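Local coordinates for synaptonemal complex protein 2 (Mus musculus, PDB 5IWZ) that forms a major part of the axial and lateral elements of the synaptonemal complex in meiotic prophase and is required for inserting SYCP3 and for normal chromosome synapsis, at residues Phe284-Leu296 and Val363-Phe377. Numbering follows the deposited sequence.
Sequences FPCLSAFLGKYEL and VKISKKEGKELLFYF
F290 and L374 pair through two reciprocal backbone N-to-O hydrogen bonds, each 2.8 Å, within an antiparallel ladder of the Spt16M-like domain. The ladder runs on to G292, whose N reaches O of E372 at 2.8 Å. Toward its other end the pairing grows irregular, Y376 bonding two successive residues: its N gives to O of S288 (2.9 Å, nearly straight at 173°) and its O accepts from N of L287 at 2.7 Å. On its far side strand 372-378 continues the sheet by bonding to strand 352-359.

Beside S288, the rings of F290 and Y376 approach obliquely, planes at 80°, CD2 of F290 lying 3.9 Å from CE1 of Y376. SG of C286 sits well above the F377 ring, a sulfur-aromatic contact, while P285 O lies in that ring's plane at its edge. F375, buried on the face of A289 and L291, has CD1 against CB of A289 and meets F320 edge-to-face.

L291 is the residue most covered by the other segment. With CG anti to the backbone N (chi1 173°), its CD1 is brought to G370 CA, V363 CG2 and L373 CD2, its CD2 to I365.

The one side-chain hydrogen bond across the contact, a weak one, runs from K368 NZ to E295 O; K368 CG stands over the Y294 ring in a CH-pi contact, 4.2 Å from the centroid. Replacing K368 with alanine would probably uncover part of that ring face and leave E295 O without this ammonium donor.

The chemistry thus implies a seam held by backbone bonds, with L291 joining the sheet to hairpin 362-370 through apolar contacts and K368 adding a weaker tie.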
loop_
_atom_site.group_PDB
_atom_site.type_symbol
_atom_site.label_atom_id
_atom_site.label_comp_id
_atom_site.label_asym_id
_atom_site.label_seq_id
_atom_site.Cartn_x
_atom_site.Cartn_y
_atom_site.Cartn_z
ATOM N N PHE A 284 -7.854 6.802 20.078
ATOM C CA PHE A 284 -8.880 7.202 21.035
ATOM C C PHE A 284 -10.178 6.452 20.774
ATOM O O PHE A 284 -10.555 6.262 19.612
ATOM C CB PHE A 284 -9.188 8.713 20.964
ATOM C CG PHE A 284 -8.058 9.594 21.427
ATOM C CD1 PHE A 284 -7.579 9.509 22.715
ATOM C CD2 PHE A 284 -7.483 10.513 20.566
ATOM C CE1 PHE A 284 -6.543 10.321 23.144
ATOM C CE2 PHE A 284 -6.446 11.330 20.987
ATOM C CZ PHE A 284 -5.978 11.230 22.281
ATOM N N PRO A 285 -10.908 6.062 21.818
ATOM C CA PRO A 285 -12.282 5.615 21.606
ATOM C C PRO A 285 -13.149 6.797 21.224
ATOM O O PRO A 285 -12.922 7.936 21.645
ATOM C CB PRO A 285 -12.685 5.027 22.966
ATOM C CG PRO A 285 -11.861 5.780 23.954
ATOM C CD PRO A 285 -10.560 6.128 23.252
ATOM N N CYS A 286 -14.129 6.523 20.380
ATOM C CA CYS A 286 -14.983 7.547 19.801
ATOM C C CYS A 286 -16.442 7.202 20.080
ATOM O O CYS A 286 -16.831 6.029 20.042
ATOM C CB CYS A 286 -14.729 7.656 18.298
ATOM S SG CYS A 286 -15.838 8.735 17.390
ATOM N N LEU A 287 -17.238 8.223 20.387
ATOM C CA LEU A 287 -18.633 7.999 20.756
ATOM C C LEU A 287 -19.507 7.771 19.527
ATOM O O LEU A 287 -20.360 6.879 19.532
ATOM C CB LEU A 287 -19.159 9.193 21.566
ATOM C CG LEU A 287 -18.336 9.496 22.823
ATOM C CD1 LEU A 287 -18.743 10.840 23.438
ATOM C CD2 LEU A 287 -18.495 8.349 23.859
ATOM N N SER A 288 -19.314 8.577 18.481
ATOM C CA SER A 288 -20.047 8.496 17.222
ATOM C C SER A 288 -19.344 9.364 16.180
ATOM O O SER A 288 -18.695 10.364 16.515
ATOM C CB SER A 288 -21.509 8.942 17.384
ATOM O OG SER A 288 -21.576 10.267 17.868
ATOM N N ALA A 289 -19.472 8.967 14.915
ATOM C CA ALA A 289 -18.855 9.680 13.807
ATOM C C ALA A 289 -19.901 9.927 12.737
ATOM O O ALA A 289 -20.816 9.119 12.566
ATOM C CB ALA A 289 -17.672 8.899 13.223
ATOM N N PHE A 290 -19.767 11.069 12.041
ATOM C CA PHE A 290 -20.693 11.530 11.009
ATOM C C PHE A 290 -19.946 12.039 9.776
ATOM O O PHE A 290 -18.940 12.744 9.894
ATOM C CB PHE A 290 -21.599 12.663 11.525
ATOM C CG PHE A 290 -22.583 12.212 12.562
ATOM C CD1 PHE A 290 -23.905 11.980 12.224
ATOM C CD2 PHE A 290 -22.176 11.970 13.871
ATOM C CE1 PHE A 290 -24.813 11.537 13.178
ATOM C CE2 PHE A 290 -23.083 11.527 14.833
ATOM C CZ PHE A 290 -24.401 11.312 14.487
ATOM N N LEU A 291 -20.454 11.685 8.595
ATOM C CA LEU A 291 -20.080 12.325 7.331
ATOM C C LEU A 291 -21.239 13.222 6.918
ATOM O O LEU A 291 -22.294 12.723 6.523
ATOM C CB LEU A 291 -19.788 11.284 6.252
ATOM C CG LEU A 291 -19.564 11.860 4.858
ATOM C CD1 LEU A 291 -18.362 12.791 4.910
ATOM C CD2 LEU A 291 -19.307 10.737 3.861
ATOM N N GLY A 292 -21.051 14.539 7.005
ATOM C CA GLY A 292 -22.186 15.425 6.801
ATOM C C GLY A 292 -23.224 15.144 7.877
ATOM O O GLY A 292 -22.928 15.174 9.080
ATOM N N LYS A 293 -24.451 14.829 7.463
ATOM C CA LYS A 293 -25.519 14.524 8.407
ATOM C C LYS A 293 -25.683 13.033 8.687
ATOM O O LYS A 293 -26.506 12.670 9.530
ATOM C CB LYS A 293 -26.853 15.091 7.904
ATOM N N TYR A 294 -24.940 12.158 8.013
ATOM C CA TYR A 294 -25.184 10.721 8.094
ATOM C C TYR A 294 -24.273 10.070 9.129
ATOM O O TYR A 294 -23.049 10.218 9.068
ATOM C CB TYR A 294 -24.967 10.053 6.738
ATOM C CG TYR A 294 -25.621 10.745 5.564
ATOM C CD1 TYR A 294 -24.852 11.424 4.628
ATOM C CD2 TYR A 294 -26.999 10.701 5.373
ATOM C CE1 TYR A 294 -25.431 12.050 3.545
ATOM C CE2 TYR A 294 -27.591 11.327 4.288
ATOM C CZ TYR A 294 -26.798 12.001 3.376
ATOM O OH TYR A 294 -27.371 12.629 2.293
ATOM N N GLU A 295 -24.860 9.313 10.050
ATOM C CA GLU A 295 -24.051 8.607 11.035
ATOM C C GLU A 295 -23.355 7.421 10.377
ATOM O O GLU A 295 -23.983 6.640 9.659
ATOM C CB GLU A 295 -24.901 8.148 12.226
ATOM C CG GLU A 295 -24.101 7.388 13.302
ATOM C CD GLU A 295 -24.815 7.306 14.664
ATOM O OE1 GLU A 295 -26.063 7.390 14.701
ATOM O OE2 GLU A 295 -24.123 7.155 15.699
ATOM N N LEU A 296 -22.052 7.304 10.602
ATOM C CA LEU A 296 -21.290 6.164 10.115
ATOM C C LEU A 296 -21.480 4.987 11.063
ATOM O O LEU A 296 -21.665 5.169 12.270
ATOM C CB LEU A 296 -19.806 6.521 10.016
ATOM C CG LEU A 296 -19.480 7.764 9.185
ATOM C CD1 LEU A 296 -17.988 8.057 9.237
ATOM C CD2 LEU A 296 -19.925 7.555 7.750
ATOM N N VAL A 363 -16.413 13.759 -0.250
ATOM C CA VAL A 363 -15.955 12.379 -0.277
ATOM C C VAL A 363 -17.161 11.462 -0.148
ATOM O O VAL A 363 -18.264 11.885 0.205
ATOM C CB VAL A 363 -14.906 12.077 0.811
ATOM C CG1 VAL A 363 -13.700 12.983 0.622
ATOM C CG2 VAL A 363 -15.509 12.238 2.211
ATOM N N LYS A 364 -16.949 10.191 -0.464
ATOM C CA LYS A 364 -18.017 9.201 -0.420
ATOM C C LYS A 364 -17.584 8.059 0.481
ATOM O O LYS A 364 -16.524 7.466 0.267
ATOM C CB LYS A 364 -18.357 8.687 -1.818
ATOM C CG LYS A 364 -19.502 7.692 -1.857
ATOM C CD LYS A 364 -19.635 7.089 -3.253
ATOM C CE LYS A 364 -20.864 6.198 -3.382
ATOM N NZ LYS A 364 -20.946 5.535 -4.723
ATOM N N ILE A 365 -18.387 7.762 1.495
ATOM C CA ILE A 365 -18.106 6.668 2.416
ATOM C C ILE A 365 -19.399 5.893 2.603
ATOM O O ILE A 365 -20.415 6.468 3.009
ATOM C CB ILE A 365 -17.566 7.170 3.768
ATOM C CG1 ILE A 365 -16.314 8.027 3.576
ATOM C CG2 ILE A 365 -17.236 6.011 4.676
ATOM C CD1 ILE A 365 -15.726 8.510 4.873
ATOM N N SER A 366 -19.357 4.596 2.303
ATOM C CA SER A 366 -20.513 3.696 2.366
ATOM C C SER A 366 -21.740 4.309 1.685
ATOM O O SER A 366 -22.817 4.442 2.268
ATOM C CB SER A 366 -20.818 3.281 3.812
ATOM O OG SER A 366 -20.735 4.364 4.724
ATOM N N LYS A 367 -21.552 4.668 0.414
ATOM C CA LYS A 367 -22.596 5.228 -0.451
ATOM C C LYS A 367 -23.244 6.486 0.125
ATOM O O LYS A 367 -24.339 6.865 -0.303
ATOM C CB LYS A 367 -23.677 4.187 -0.789
ATOM C CG LYS A 367 -23.454 3.524 -2.154
ATOM C CD LYS A 367 -24.049 4.345 -3.309
ATOM C CE LYS A 367 -23.770 3.703 -4.666
ATOM N NZ LYS A 367 -24.084 2.253 -4.662
ATOM N N LYS A 368 -22.590 7.150 1.078
ATOM C CA LYS A 368 -22.979 8.478 1.535
ATOM C C LYS A 368 -21.870 9.460 1.184
ATOM O O LYS A 368 -20.704 9.078 1.082
ATOM C CB LYS A 368 -23.241 8.495 3.039
ATOM C CG LYS A 368 -24.453 7.675 3.461
ATOM C CD LYS A 368 -24.241 7.109 4.861
ATOM C CE LYS A 368 -25.554 6.712 5.512
ATOM N NZ LYS A 368 -25.484 6.765 6.993
ATOM N N GLU A 369 -22.234 10.725 0.982
ATOM C CA GLU A 369 -21.276 11.746 0.580
ATOM C C GLU A 369 -21.358 12.963 1.489
ATOM O O GLU A 369 -22.411 13.284 2.038
ATOM C CB GLU A 369 -21.489 12.217 -0.851
ATOM C CG GLU A 369 -21.806 11.148 -1.842
ATOM C CD GLU A 369 -22.188 11.749 -3.179
ATOM O OE1 GLU A 369 -23.374 12.095 -3.365
ATOM O OE2 GLU A 369 -21.316 11.907 -4.056
ATOM N N GLY A 370 -20.228 13.642 1.625
ATOM C CA GLY A 370 -20.180 14.851 2.416
ATOM C C GLY A 370 -18.813 15.489 2.309
ATOM O O GLY A 370 -17.868 14.918 1.757
ATOM N N LYS A 371 -18.720 16.669 2.907
ATOM C CA LYS A 371 -17.536 17.506 2.896
ATOM C C LYS A 371 -17.006 17.734 4.299
ATOM O O LYS A 371 -15.998 18.424 4.470
ATOM C CB LYS A 371 -17.868 18.866 2.249
ATOM C CG LYS A 371 -16.711 19.531 1.518
ATOM C CD LYS A 371 -17.115 20.921 1.014
ATOM C CE LYS A 371 -16.016 21.580 0.160
ATOM N NZ LYS A 371 -14.916 22.216 0.976
ATOM N N GLU A 372 -17.685 17.223 5.311
ATOM C CA GLU A 372 -17.248 17.421 6.680
ATOM C C GLU A 372 -17.408 16.113 7.435
ATOM O O GLU A 372 -18.391 15.396 7.253
ATOM C CB GLU A 372 -18.049 18.544 7.357
ATOM C CG GLU A 372 -19.547 18.430 7.147
ATOM C CD GLU A 372 -20.303 19.617 7.710
ATOM O OE1 GLU A 372 -21.204 20.145 7.010
ATOM O OE2 GLU A 372 -19.980 20.026 8.849
ATOM N N LEU A 373 -16.416 15.803 8.255
ATOM C CA LEU A 373 -16.418 14.639 9.124
ATOM C C LEU A 373 -16.468 15.121 10.564
ATOM O O LEU A 373 -15.684 15.994 10.952
ATOM C CB LEU A 373 -15.167 13.786 8.895
ATOM C CG LEU A 373 -15.182 12.900 7.653
ATOM C CD1 LEU A 373 -13.751 12.496 7.316
ATOM C CD2 LEU A 373 -16.043 11.666 7.909
ATOM N N LEU A 374 -17.383 14.552 11.345
ATOM C CA LEU A 374 -17.586 14.905 12.744
ATOM C C LEU A 374 -17.287 13.693 13.613
ATOM O O LEU A 374 -17.787 12.595 13.349
ATOM C CB LEU A 374 -19.027 15.376 12.996
ATOM C CG LEU A 374 -19.456 16.792 12.611
ATOM C CD1 LEU A 374 -19.320 17.093 11.095
ATOM C CD2 LEU A 374 -20.888 17.007 13.076
ATOM N N PHE A 375 -16.459 13.886 14.631
ATOM C CA PHE A 375 -16.121 12.844 15.588
ATOM C C PHE A 375 -16.456 13.360 16.982
ATOM O O PHE A 375 -15.971 14.426 17.382
ATOM C CB PHE A 375 -14.637 12.469 15.500
ATOM C CG PHE A 375 -14.190 12.008 14.125
ATOM C CD1 PHE A 375 -14.202 10.652 13.793
ATOM C CD2 PHE A 375 -13.768 12.918 13.176
ATOM C CE1 PHE A 375 -13.792 10.219 12.542
ATOM C CE2 PHE A 375 -13.354 12.497 11.909
ATOM C CZ PHE A 375 -13.364 11.143 11.598
ATOM N N TYR A 376 -17.293 12.622 17.710
ATOM C CA TYR A 376 -17.627 12.954 19.095
ATOM C C TYR A 376 -16.810 12.086 20.045
ATOM O O TYR A 376 -16.787 10.858 19.913
ATOM C CB TYR A 376 -19.120 12.755 19.370
ATOM C CG TYR A 376 -20.024 13.761 18.689
ATOM C CD1 TYR A 376 -20.499 13.531 17.401
ATOM C CD2 TYR A 376 -20.406 14.934 19.331
ATOM C CE1 TYR A 376 -21.322 14.440 16.766
ATOM C CE2 TYR A 376 -21.240 15.855 18.705
ATOM C CZ TYR A 376 -21.693 15.598 17.427
ATOM O OH TYR A 376 -22.512 16.499 16.793
ATOM N N PHE A 377 -16.140 12.731 20.992
ATOM C CA PHE A 377 -15.279 12.075 21.960
ATOM C C PHE A 377 -15.703 12.436 23.379
ATOM O O PHE A 377 -16.320 13.473 23.616
ATOM C CB PHE A 377 -13.817 12.494 21.778
ATOM C CG PHE A 377 -13.215 12.080 20.462
ATOM C CD1 PHE A 377 -12.687 10.804 20.290
ATOM C CD2 PHE A 377 -13.143 12.980 19.416
ATOM C CE1 PHE A 377 -12.101 10.431 19.078
ATOM C CE2 PHE A 377 -12.566 12.613 18.197
ATOM C CZ PHE A 377 -12.057 11.336 18.029
#